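Cysteine desulfurase (Elizabethkingia anophelis NUHP1, PDB 5VPR) probably removes sulfur from L-cysteine with the help of pyridoxal 5'-phosphate, giving L-alanine and passing the sulfur to a carrier. Local coordinates at residues E191-V196 and T221-F226. Numbering follows the deposited sequence.
Sequences EIIRKV and TMDCDF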
loop_
_atom_site.group_PDB
_atom_site.type_symbol
_atom_site.label_atom_id
_atom_site.label_comp_id
_atom_site.label_asym_id
_atom_site.label_seq_id
_atom_site.Cartn_x
_atom_site.Cartn_y
_atom_site.Cartn_z
ATOM N N GLU A 191 -19.065 0.988 -0.277
ATOM C CA GLU A 191 -20.125 1.981 -0.388
ATOM C C GLU A 191 -19.839 2.971 -1.513
ATOM O O GLU A 191 -20.746 3.344 -2.265
ATOM C CB GLU A 191 -20.266 2.709 0.944
ATOM C CG GLU A 191 -21.470 3.601 1.048
ATOM C CD GLU A 191 -21.480 4.323 2.367
ATOM O OE1 GLU A 191 -22.164 5.364 2.485
ATOM O OE2 GLU A 191 -20.770 3.846 3.279
ATOM N N ILE A 192 -18.578 3.399 -1.646
ATOM C CA ILE A 192 -18.208 4.335 -2.710
ATOM C C ILE A 192 -18.460 3.717 -4.085
ATOM O O ILE A 192 -19.078 4.334 -4.958
ATOM C CB ILE A 192 -16.735 4.767 -2.560
ATOM C CG1 ILE A 192 -16.530 5.591 -1.286
ATOM C CG2 ILE A 192 -16.259 5.525 -3.808
ATOM C CD1 ILE A 192 -15.040 5.888 -0.983
ATOM N N ILE A 193 -17.977 2.488 -4.297
ATOM C CA ILE A 193 -18.144 1.815 -5.583
ATOM C C ILE A 193 -19.622 1.629 -5.905
ATOM O O ILE A 193 -20.062 1.889 -7.028
ATOM C CB ILE A 193 -17.389 0.476 -5.581
ATOM C CG1 ILE A 193 -15.876 0.730 -5.624
ATOM C CG2 ILE A 193 -17.781 -0.368 -6.784
ATOM C CD1 ILE A 193 -15.064 -0.530 -5.525
ATOM N N ARG A 194 -20.414 1.205 -4.917
ATOM C CA ARG A 194 -21.853 1.090 -5.121
ATOM C C ARG A 194 -22.446 2.416 -5.588
ATOM O O ARG A 194 -23.235 2.451 -6.538
ATOM C CB ARG A 194 -22.529 0.615 -3.829
ATOM C CG ARG A 194 -23.581 -0.443 -4.048
ATOM C CD ARG A 194 -24.278 -0.847 -2.743
ATOM N NE ARG A 194 -23.314 -1.085 -1.672
ATOM C CZ ARG A 194 -23.218 -0.333 -0.581
ATOM N NH1 ARG A 194 -24.049 0.689 -0.416
ATOM N NH2 ARG A 194 -22.305 -0.611 0.345
ATOM N N LYS A 195 -22.077 3.523 -4.929
ATOM C CA LYS A 195 -22.562 4.830 -5.369
ATOM C C LYS A 195 -22.098 5.157 -6.782
ATOM O O LYS A 195 -22.887 5.652 -7.598
ATOM C CB LYS A 195 -22.109 5.937 -4.421
ATOM C CG LYS A 195 -22.753 5.960 -3.047
ATOM C CD LYS A 195 -21.977 6.936 -2.142
ATOM C CE LYS A 195 -22.627 7.108 -0.765
ATOM N NZ LYS A 195 -24.077 7.429 -0.883
ATOM N N VAL A 196 -20.823 4.894 -7.092
ATOM C CA VAL A 196 -20.297 5.247 -8.407
ATOM C C VAL A 196 -20.964 4.418 -9.512
ATOM O O VAL A 196 -21.258 4.934 -10.591
ATOM C CB VAL A 196 -18.761 5.097 -8.431
ATOM C CG1 VAL A 196 -18.225 5.359 -9.841
ATOM C CG2 VAL A 196 -18.101 6.038 -7.429
ATOM N N THR A 221 -15.093 -9.448 -6.003
ATOM C CA THR A 221 -16.187 -8.947 -5.176
ATOM C C THR A 221 -16.089 -7.435 -4.985
ATOM O O THR A 221 -17.117 -6.758 -4.879
ATOM C CB THR A 221 -16.222 -9.672 -3.827
ATOM O OG1 THR A 221 -14.948 -9.570 -3.186
ATOM C CG2 THR A 221 -16.564 -11.137 -4.021
ATOM N N MET A 222 -14.877 -6.880 -4.982
ATOM C CA MET A 222 -14.735 -5.431 -4.857
ATOM C C MET A 222 -15.304 -4.700 -6.071
ATOM O O MET A 222 -15.754 -3.555 -5.953
ATOM C CB MET A 222 -13.256 -5.058 -4.669
ATOM C CG MET A 222 -12.999 -3.549 -4.542
ATOM S SD MET A 222 -11.239 -3.110 -4.444
ATOM C CE MET A 222 -10.766 -4.046 -2.996
ATOM N N ASP A 223 -15.262 -5.325 -7.238
ATOM C CA ASP A 223 -15.758 -4.720 -8.471
ATOM C C ASP A 223 -15.053 -3.397 -8.794
ATOM O O ASP A 223 -15.641 -2.487 -9.387
ATOM C CB ASP A 223 -17.285 -4.533 -8.410
ATOM C CG ASP A 223 -17.861 -4.159 -9.748
ATOM O OD1 ASP A 223 -17.385 -4.734 -10.756
ATOM O OD2 ASP A 223 -18.749 -3.282 -9.791
ATOM N N CYS A 224 -13.774 -3.266 -8.432
ATOM C CA CYS A 224 -12.995 -2.155 -8.957
ATOM C C CYS A 224 -12.686 -2.393 -10.435
ATOM O O CYS A 224 -12.670 -3.534 -10.912
ATOM C CB CYS A 224 -11.689 -2.002 -8.173
ATOM S SG CYS A 224 -10.765 -3.563 -8.155
ATOM N N ASP A 225 -12.463 -1.308 -11.175
ATOM C CA ASP A 225 -11.963 -1.459 -12.540
ATOM C C ASP A 225 -10.444 -1.572 -12.586
ATOM O O ASP A 225 -9.903 -2.255 -13.467
ATOM C CB ASP A 225 -12.401 -0.280 -13.401
ATOM C CG ASP A 225 -13.901 -0.262 -13.628
ATOM O OD1 ASP A 225 -14.437 -1.301 -14.050
ATOM O OD2 ASP A 225 -14.528 0.779 -13.367
ATOM N N PHE A 226 -9.760 -0.905 -11.657
ATOM C CA PHE A 226 -8.312 -0.975 -11.497
ATOM C C PHE A 226 -7.988 -1.114 -10.019
ATOM O O PHE A 226 -8.691 -0.569 -9.167
ATOM C CB PHE A 226 -7.589 0.280 -11.996
ATOM C CG PHE A 226 -7.919 0.665 -13.383
ATOM C CD1 PHE A 226 -8.890 1.621 -13.634
ATOM C CD2 PHE A 226 -7.250 0.092 -14.450
ATOM C CE1 PHE A 226 -9.196 1.993 -14.925
ATOM C CE2 PHE A 226 -7.557 0.459 -15.747
ATOM C CZ PHE A 226 -8.527 1.407 -15.985
#
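The carboxylate of D223 is gripped by two cations just beside I193. OD1 forms a salt bridge with K246 NZ, and OD2 forms one with R197 NE. The apolar neighbour is the branch methyl of I193, whose CG2 lies 4.3 Å from D223 OD2. No hydrogen bond joins 191-196 to 221-226, and I193 makes every contact on the 191-196 side.

The I193 side chain leaves its backbone toward the turn and is extended at its second torsion (chi2 176°). This carries the CD1 methyl to the end of helix 219-222. There it meets the main-chain oxygen of M222, with CD1 to O at 3.1 Å, which is close for a methyl and a carbonyl. The same methyl touches the M222 side chain, with CD1 to CG at 3.8 Å. The two side chains cross at about a right angle. With chi1 at 179°, M222 CG sits beside its own carbonyl carbon, where one methyl can meet both CG and the carbonyl oxygen. The CG2 branch of I193 is 3.9 Å from M222 O and 4.0 Å from D223 O. I193 also packs on I204 of strand 203-207.

D223 is the first residue beyond the helix and has positive phi (58°). Its left-handed backbone turns the chain away from the helix, through C224 and D225, into strand 226-230. That strand runs parallel to 203-207 in the seven-stranded sheet of the class-V aminotransferase fold. It leads towards K233, which carries the cofactor as a Schiff base. Helix 189-199 belongs to the crossover between parallel strands 171-177 and 203-207.

The contact therefore divides its chemistry. Van der Waals packing of one isoleucine covers the helix end and its carbonyl, while the charge of D223 is answered by R197 and K246, which would be expected to favour its ionised form.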